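Local coordinates for protein GH86A beta-porphyranase (Bacteroides plebeius, PDB 4AW7) that hydrolyses the sulfated red-algal polysaccharide porphyran at the linkages between beta-D-galactose and alpha-L-galactose-6-sulfate, at residues S36-R40 / K366-R372; V421-S425 / Y436-V441. All coordinates share one frame; numbering follows the deposited sequence.

Contact 1. Residues S36-R40 / K366-R372; sequences SELDR and KNVKGER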
ATOM      1  N   SER A  36     -14.193 -11.227   1.367  1.00  8.01           N
ATOM      2  CA  SER A  36     -14.565 -10.652   2.664  1.00  7.95           C
ATOM      3  C   SER A  36     -13.497 -10.826   3.734  1.00  7.33           C
ATOM      4  O   SER A  36     -13.198  -9.905   4.491  1.00  7.88           O
ATOM      5  CB  SER A  36     -15.900 -11.217   3.166  1.00  8.57           C
ATOM      6  OG  SER A  36     -16.246 -10.726   4.436  1.00  8.79           O
ATOM      7  N   GLU A  37     -12.956 -12.045   3.841  1.00  7.85           N
ATOM      8  CA  GLU A  37     -11.959 -12.346   4.867  1.00  8.64           C
ATOM      9  C   GLU A  37     -10.770 -11.422   4.780  1.00  7.49           C
ATOM     10  O   GLU A  37     -10.214 -11.226   3.700  1.00  8.22           O
ATOM     11  CB  GLU A  37     -11.487 -13.785   4.700  1.00 10.45           C
ATOM     12  CG  GLU A  37     -12.468 -14.889   5.019  1.00 14.90           C
ATOM     13  CD  GLU A  37     -12.587 -15.244   6.486  1.00 17.44           C
ATOM     14  OE1 GLU A  37     -11.887 -14.671   7.332  1.00 19.59           O
ATOM     15  OE2 GLU A  37     -13.409 -16.146   6.791  1.00 25.76           O
ATOM     16  N   LEU A  38     -10.310 -10.957   5.926  1.00  7.70           N
ATOM     17  CA  LEU A  38      -9.024 -10.270   6.007  1.00  7.63           C
ATOM     18  C   LEU A  38      -7.898 -11.245   5.707  1.00  7.94           C
ATOM     19  O   LEU A  38      -7.818 -12.342   6.296  1.00  9.01           O
ATOM     20  CB  LEU A  38      -8.815  -9.690   7.405  1.00  7.60           C
ATOM     21  CG  LEU A  38      -7.528  -8.905   7.624  1.00  7.81           C
ATOM     22  CD1 LEU A  38      -7.434  -7.677   6.696  1.00  8.84           C
ATOM     23  CD2 LEU A  38      -7.429  -8.461   9.063  1.00  9.37           C
ATOM     24  N   ASP A  39      -7.022 -10.882   4.787  1.00  7.10           N
ATOM     25  CA  ASP A  39      -5.845 -11.667   4.478  1.00  7.05           C
ATOM     26  C   ASP A  39      -4.684 -11.047   5.240  1.00  7.01           C
ATOM     27  O   ASP A  39      -4.066 -10.074   4.792  1.00  7.42           O
ATOM     28  CB  ASP A  39      -5.578 -11.725   2.962  1.00  7.77           C
ATOM     29  CG  ASP A  39      -4.476 -12.668   2.606  1.00  8.80           C
ATOM     30  OD1 ASP A  39      -3.654 -12.948   3.494  1.00  9.75           O
ATOM     31  OD2 ASP A  39      -4.446 -13.114   1.424  1.00 10.54           O
ATOM     32  N   ARG A  40      -4.380 -11.604   6.414  1.00  7.03           N
ATOM     33  CA  ARG A  40      -3.315 -11.033   7.228  1.00  6.77           C
ATOM     34  C   ARG A  40      -1.985 -10.994   6.476  1.00  6.95           C
ATOM     35  O   ARG A  40      -1.194 -10.079   6.693  1.00  7.02           O
ATOM     36  CB  ARG A  40      -3.157 -11.806   8.529  1.00  7.19           C
ATOM     37  CG  ARG A  40      -4.278 -11.603   9.531  1.00  7.38           C
ATOM     38  CD  ARG A  40      -4.000 -12.376  10.843  1.00  7.52           C
ATOM     39  NE  ARG A  40      -2.735 -12.003  11.436  1.00  7.54           N
ATOM     40  CZ  ARG A  40      -2.545 -10.955  12.222  1.00  7.62           C
ATOM     41  NH1 ARG A  40      -3.556 -10.185  12.600  1.00  8.68           N
ATOM     42  NH2 ARG A  40      -1.323 -10.660  12.653  1.00  8.55           N
ATOM     43  N   LYS A 366      -2.580  -7.989  16.687  1.00  9.60           N
ATOM     44  CA  LYS A 366      -2.476  -9.427  16.896  1.00 10.47           C
ATOM     45  C   LYS A 366      -3.870 -10.051  17.003  1.00  9.10           C
ATOM     46  O   LYS A 366      -4.792  -9.487  17.594  1.00 11.09           O
ATOM     47  CB  LYS A 366      -1.631  -9.738  18.143  1.00 12.75           C
ATOM     48  CG  LYS A 366      -1.274 -11.247  18.282  1.00 15.23           C
ATOM     49  CD  LYS A 366      -0.354 -11.438  19.495  1.00 16.81           C
ATOM     50  CE  LYS A 366      -0.259 -12.879  20.018  1.00 18.49           C
ATOM     51  NZ  LYS A 366       0.770 -12.989  21.044  1.00 21.73           N
ATOM     52  N   ASN A 367      -4.025 -11.204  16.385  1.00  9.59           N
ATOM     53  CA  ASN A 367      -5.292 -11.950  16.339  1.00  9.73           C
ATOM     54  C   ASN A 367      -6.391 -11.361  15.498  1.00  9.25           C
ATOM     55  O   ASN A 367      -7.403 -12.008  15.292  1.00 11.01           O
ATOM     56  CB  ASN A 367      -5.789 -12.319  17.756  1.00 11.15           C
ATOM     57  CG  ASN A 367      -4.827 -13.299  18.454  1.00 14.96           C
ATOM     58  OD1 ASN A 367      -4.592 -14.385  17.950  1.00 20.83           O
ATOM     59  ND2 ASN A 367      -4.279 -12.888  19.557  1.00 24.79           N
ATOM     60  N   VAL A 368      -6.193 -10.160  14.957  1.00  8.33           N
ATOM     61  CA  VAL A 368      -7.234  -9.531  14.156  1.00  8.32           C
ATOM     62  C   VAL A 368      -7.347 -10.274  12.825  1.00  8.92           C
ATOM     63  O   VAL A 368      -6.392 -10.381  12.070  1.00  9.41           O
ATOM     64  CB  VAL A 368      -6.980  -8.031  13.918  1.00  7.99           C
ATOM     65  CG1 VAL A 368      -8.034  -7.433  12.971  1.00  9.52           C
ATOM     66  CG2 VAL A 368      -6.918  -7.265  15.247  1.00  9.49           C
ATOM     67  N   LYS A 369      -8.527 -10.765  12.560  1.00  8.73           N
ATOM     68  CA  LYS A 369      -8.858 -11.529  11.363  1.00  9.83           C
ATOM     69  C   LYS A 369     -10.373 -11.717  11.302  1.00  9.49           C
ATOM     70  O   LYS A 369     -11.100 -11.306  12.225  1.00  9.65           O
ATOM     71  CB  LYS A 369      -8.111 -12.846  11.349  1.00 13.39           C
ATOM     72  CG  LYS A 369      -8.578 -13.748  12.416  1.00 15.08           C
ATOM     73  CD  LYS A 369      -7.967 -15.160  12.419  1.00 23.09           C
ATOM     74  CE  LYS A 369      -6.514 -15.139  12.628  1.00 29.95           C
ATOM     75  NZ  LYS A 369      -6.072 -16.317  13.437  1.00 34.91           N
ATOM     76  N   GLY A 370     -10.838 -12.386  10.264  1.00  9.00           N
ATOM     77  CA  GLY A 370     -12.239 -12.645  10.087  1.00  9.42           C
ATOM     78  C   GLY A 370     -12.827 -12.000   8.875  1.00  8.56           C
ATOM     79  O   GLY A 370     -12.136 -11.317   8.107  1.00  9.82           O
ATOM     80  N   GLU A 371     -14.121 -12.171   8.696  1.00  8.23           N
ATOM     81  CA  GLU A 371     -14.846 -11.559   7.598  1.00  8.33           C
ATOM     82  C   GLU A 371     -15.115 -10.110   7.900  1.00  8.01           C
ATOM     83  O   GLU A 371     -15.543  -9.738   8.991  1.00  8.49           O
ATOM     84  CB  GLU A 371     -16.151 -12.288   7.352  1.00  9.10           C
ATOM     85  CG  GLU A 371     -15.914 -13.687   6.732  1.00 13.19           C
ATOM     86  CD  GLU A 371     -17.166 -14.489   6.552  1.00 14.04           C
ATOM     87  OE1 GLU A 371     -17.869 -14.670   7.553  1.00 15.75           O
ATOM     88  OE2 GLU A 371     -17.403 -14.967   5.429  1.00 17.99           O
ATOM     89  N   ARG A 372     -14.884  -9.251   6.929  1.00  7.54           N
ATOM     90  CA  ARG A 372     -15.298  -7.877   7.046  1.00  7.33           C
ATOM     91  C   ARG A 372     -16.787  -7.809   7.337  1.00  7.61           C
ATOM     92  O   ARG A 372     -17.570  -8.583   6.781  1.00  8.03           O
ATOM     93  CB  ARG A 372     -15.005  -7.132   5.741  1.00  7.59           C
ATOM     94  CG  ARG A 372     -13.559  -6.838   5.519  1.00  7.24           C
ATOM     95  CD  ARG A 372     -13.307  -6.438   4.082  1.00  7.11           C
ATOM     96  NE  ARG A 372     -11.933  -5.957   3.874  1.00  7.24           N
ATOM     97  CZ  ARG A 372     -10.868  -6.739   3.746  1.00  6.88           C
ATOM     98  NH1 ARG A 372     -10.942  -8.068   3.729  1.00  7.43           N
ATOM     99  NH2 ARG A 372      -9.674  -6.182   3.636  1.00  7.01           N
TER
HETATM  100  O   HOH W   1      -9.425 -13.568   8.095  1.00 13.95           O
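Arg372 holds Ser36 O twice. Its backbone N bonds that oxygen at 3.0 Å, nearly straight at 169°. Its guanidinium NH1 does so at 3.0 Å from the opposite face of the carbonyl plane. With CG anti to the carbonyl carbon and the chain extended to NE, the guanidinium receives Ser36 O at its edge. Its NH2 turns to Met305 O and Gln308.

Two further bonds join the segments. Leu38 N donates to Gly370 O at 2.9 Å, and Arg40 NH1 meets Val368 O at 2.9 Å within 2° of the guanidinium plane. The bend of Arg40 at chi3 (57°) brings NH1 to that oxygen, which lies at the guanidinium edge. A water links Glu37 OE1, Leu38 O and Gly370 N, all within 2.8 Å.

The carboxylates of Glu37 and Glu371 come to 4.4 Å between their OE2 atoms; a salt bridge from Arg29 to Glu371 probably eases this repulsion. Among apolar groups, Leu38 CD2 lies 4.1 Å from Val368 CG1.

One beta bridge, Glu37 with Glu371, marks where the loop after strand 29-32 meets strand 371-377, and the bonds above hold the two together, while Phe387 of strand 382-389 packs on Leu38, Val368 and Arg372.

Contact 2. Residues V421-S425 / Y436-V441; sequences VTKRS and YTEQNV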
ATOM      1  N   VAL A 421     -15.498  -6.555  26.204  1.00 13.87           N
ATOM      2  CA  VAL A 421     -14.786  -5.593  25.369  1.00 13.30           C
ATOM      3  C   VAL A 421     -13.430  -5.247  25.970  1.00 13.39           C
ATOM      4  O   VAL A 421     -13.298  -4.914  27.162  1.00 14.29           O
ATOM      5  CB  VAL A 421     -15.619  -4.310  25.181  1.00 13.54           C
ATOM      6  CG1 VAL A 421     -14.900  -3.313  24.276  1.00 15.29           C
ATOM      7  CG2 VAL A 421     -17.030  -4.632  24.605  1.00 16.35           C
ATOM      8  N   THR A 422     -12.409  -5.296  25.115  1.00 12.81           N
ATOM      9  CA  THR A 422     -11.053  -4.857  25.445  1.00 13.08           C
ATOM     10  C   THR A 422     -10.634  -3.779  24.434  1.00 11.61           C
ATOM     11  O   THR A 422     -10.879  -3.886  23.227  1.00 14.40           O
ATOM     12  CB  THR A 422     -10.074  -6.029  25.469  1.00 15.16           C
ATOM     13  OG1 THR A 422     -10.525  -7.027  26.408  1.00 19.89           O
ATOM     14  CG2 THR A 422      -8.700  -5.599  25.813  1.00 17.39           C
ATOM     15  N   LYS A 423     -10.034  -2.727  24.934  1.00 11.28           N
ATOM     16  CA  LYS A 423      -9.567  -1.640  24.110  1.00 11.05           C
ATOM     17  C   LYS A 423      -8.054  -1.663  24.035  1.00 11.18           C
ATOM     18  O   LYS A 423      -7.368  -1.530  25.068  1.00 12.64           O
ATOM     19  CB  LYS A 423     -10.025  -0.289  24.667  1.00 12.32           C
ATOM     20  CG  LYS A 423      -9.536   0.863  23.856  1.00 13.63           C
ATOM     21  CD  LYS A 423     -10.112   2.199  24.259  1.00 17.23           C
ATOM     22  CE  LYS A 423      -9.732   2.572  25.660  1.00 19.95           C
ATOM     23  NZ  LYS A 423      -8.320   2.999  25.832  1.00 19.20           N
ATOM     24  N   ARG A 424      -7.516  -1.804  22.830  1.00 10.47           N
ATOM     25  CA  ARG A 424      -6.093  -1.608  22.574  1.00 10.44           C
ATOM     26  C   ARG A 424      -5.877  -0.230  21.972  1.00  9.49           C
ATOM     27  O   ARG A 424      -6.598   0.191  21.089  1.00 10.12           O
ATOM     28  CB  ARG A 424      -5.604  -2.649  21.578  1.00 10.23           C
ATOM     29  CG  ARG A 424      -5.924  -4.113  21.926  1.00 10.36           C
ATOM     30  CD  ARG A 424      -5.520  -5.019  20.798  1.00 11.19           C
ATOM     31  NE  ARG A 424      -5.842  -6.405  21.066  1.00 11.58           N
ATOM     32  CZ  ARG A 424      -5.638  -7.380  20.191  1.00 11.39           C
ATOM     33  NH1 ARG A 424      -5.101  -7.103  19.014  1.00 11.20           N
ATOM     34  NH2 ARG A 424      -5.996  -8.619  20.450  1.00 13.62           N
ATOM     35  N   SER A 425      -4.847   0.458  22.436  1.00 10.90           N
ATOM     36  CA  SER A 425      -4.514   1.791  21.964  1.00 10.76           C
ATOM     37  C   SER A 425      -3.022   1.910  21.731  1.00 10.93           C
ATOM     38  O   SER A 425      -2.252   1.625  22.629  1.00 12.46           O
ATOM     39  CB  SER A 425      -4.928   2.828  22.990  1.00 11.40           C
ATOM     40  OG  SER A 425      -4.459   4.092  22.635  1.00 14.71           O
ATOM     41  N   TYR A 436       1.481   2.289  24.410  1.00 13.84           N
ATOM     42  CA  TYR A 436       0.597   1.181  24.084  1.00 13.80           C
ATOM     43  C   TYR A 436      -0.091   0.714  25.340  1.00 13.95           C
ATOM     44  O   TYR A 436       0.570   0.377  26.329  1.00 15.71           O
ATOM     45  CB  TYR A 436       1.370   0.011  23.440  1.00 14.18           C
ATOM     46  CG  TYR A 436       0.420  -1.092  23.044  1.00 13.68           C
ATOM     47  CD1 TYR A 436      -0.319  -0.996  21.879  1.00 12.82           C
ATOM     48  CD2 TYR A 436       0.202  -2.186  23.860  1.00 14.42           C
ATOM     49  CE1 TYR A 436      -1.212  -1.944  21.543  1.00 12.62           C
ATOM     50  CE2 TYR A 436      -0.697  -3.176  23.516  1.00 13.63           C
ATOM     51  CZ  TYR A 436      -1.417  -3.037  22.339  1.00 13.14           C
ATOM     52  OH  TYR A 436      -2.352  -3.968  21.958  1.00 14.17           O
ATOM     53  N   THR A 437      -1.414   0.639  25.292  1.00 13.85           N
ATOM     54  CA  THR A 437      -2.220   0.150  26.417  1.00 13.97           C
ATOM     55  C   THR A 437      -3.274  -0.848  25.955  1.00 13.72           C
ATOM     56  O   THR A 437      -3.750  -0.798  24.807  1.00 12.73           O
ATOM     57  CB  THR A 437      -2.897   1.319  27.170  1.00 15.16           C
ATOM     58  OG1 THR A 437      -3.795   2.000  26.283  1.00 17.33           O
ATOM     59  CG2 THR A 437      -1.860   2.324  27.721  1.00 18.22           C
ATOM     60  N   GLU A 438      -3.635  -1.764  26.865  1.00 14.70           N
ATOM     61  CA  GLU A 438      -4.750  -2.684  26.686  1.00 15.30           C
ATOM     62  C   GLU A 438      -5.571  -2.575  27.966  1.00 15.72           C
ATOM     63  O   GLU A 438      -5.025  -2.735  29.069  1.00 18.04           O
ATOM     64  CB  GLU A 438      -4.249  -4.107  26.494  1.00 17.08           C
ATOM     65  CG  GLU A 438      -5.296  -5.176  26.216  1.00 21.97           C
ATOM     66  CD  GLU A 438      -4.676  -6.498  25.771  1.00 29.66           C
ATOM     67  OE1 GLU A 438      -3.469  -6.666  25.943  1.00 35.27           O
ATOM     68  OE2 GLU A 438      -5.385  -7.365  25.233  1.00 36.39           O
ATOM     69  N   GLN A 439      -6.853  -2.267  27.817  1.00 14.84           N
ATOM     70  CA  GLN A 439      -7.771  -2.047  28.941  1.00 16.24           C
ATOM     71  C   GLN A 439      -9.074  -2.791  28.732  1.00 15.53           C
ATOM     72  O   GLN A 439      -9.677  -2.764  27.656  1.00 16.46           O
ATOM     73  CB  GLN A 439      -8.079  -0.554  29.042  1.00 16.61           C
ATOM     74  CG  GLN A 439      -6.820   0.257  29.315  1.00 19.79           C
ATOM     75  CD  GLN A 439      -7.004   1.730  29.098  1.00 21.79           C
ATOM     76  OE1 GLN A 439      -8.041   2.169  28.615  1.00 23.72           O
ATOM     77  NE2 GLN A 439      -5.979   2.530  29.482  1.00 24.01           N
ATOM     78  N   ASN A 440      -9.575  -3.417  29.777  1.00 16.65           N
ATOM     79  CA  ASN A 440     -10.915  -3.960  29.728  1.00 17.95           C
ATOM     80  C   ASN A 440     -11.869  -2.816  29.974  1.00 17.44           C
ATOM     81  O   ASN A 440     -11.598  -1.933  30.815  1.00 20.42           O
ATOM     82  CB  ASN A 440     -11.104  -5.052  30.779  1.00 20.74           C
ATOM     83  CG  ASN A 440     -10.232  -6.257  30.507  1.00 24.44           C
ATOM     84  OD1 ASN A 440      -9.936  -6.579  29.338  1.00 31.57           O
ATOM     85  ND2 ASN A 440      -9.749  -6.887  31.568  1.00 32.08           N
ATOM     86  N   VAL A 441     -12.964  -2.811  29.248  1.00 14.41           N
ATOM     87  CA  VAL A 441     -13.977  -1.800  29.445  1.00 15.47           C
ATOM     88  C   VAL A 441     -15.326  -2.517  29.607  1.00 14.00           C
ATOM     89  O   VAL A 441     -15.524  -3.606  29.092  1.00 14.25           O
ATOM     90  CB  VAL A 441     -13.996  -0.748  28.337  1.00 16.44           C
ATOM     91  CG1 VAL A 441     -12.626  -0.031  28.237  1.00 20.15           C
ATOM     92  CG2 VAL A 441     -14.395  -1.354  27.039  1.00 18.41           C
TER
HETATM   93  O   HOH W   2     -17.300  -5.459  28.201  1.00 21.61           O
HETATM   94  O   HOH W   3      -6.402   0.999  25.849  1.00 17.40           O
HETATM   95  O   HOH W   4      -7.052  -7.476  23.355  1.00 29.48           O
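Lys423 O is gripped by two donors: Gln439 N at 2.9 Å, tilted 22° from the carbonyl plane, and a water that also accepts from Lys423 NZ and bonds Thr437 OG1. The return bond, Lys423 N to Gln439 O, is 2.7 Å and lies in the carbonyl plane. With both bonds between the same two residues, this is an antiparallel hydrogen-bonded pair; Ser425 with Thr437 repeats the pattern.

On the face of Lys423 and Gln439 the two side chains run side by side. Bends at chi3 and chi4 (63° and 74°) curl the lysine so that NZ reaches Gln439 OE1 at 2.9 Å, from above the amide plane. Replacing Lys423 by an alanine removes the ammonium from Gln439 OE1 and the shared water, and the amide would probably be freer to turn. Farther along that face, Val421 CG1 and Val441 CG2 press together at 3.4 Å, tighter than usual for carbons.

On the other face Thr422 CG2 rests on Glu438 CG at 3.5 Å. A water joins Arg424 NE to Glu438 OE2, whose direct separation of 4.3 Å exceeds a salt bridge, and Arg424 NH1 bonds Lys366 O and Leu364 O. Tyr436 OH lies alongside the aliphatic part of Arg424.

In this hairpin of the sandwich domain, reciprocal backbone bonds fix the register, and side-chain packing and water bridges add to it on both faces, so the pairing probably rests chiefly on the main chain.

Overall arrangement
Both contacts are partly buried and reach the same mixed sheet, with their centres 19 Å apart, but they hold different elements. Contact 1 joins parts of the chain more than 300 residues apart, a loop near the N-terminus and the start of a sheet strand; contact 2 pairs neighbouring strands of one hairpin and lies farther out, its centre about 27 Å from the centre of the chain against about 17 Å for that of contact 1. Accordingly, arginine side chains supply much of the first, reaching backbone carbonyls across its two segments, whereas regular backbone pairing carries the second. They meet directly, Arg424 of contact 2 packing against Val368 CG2 of contact 1.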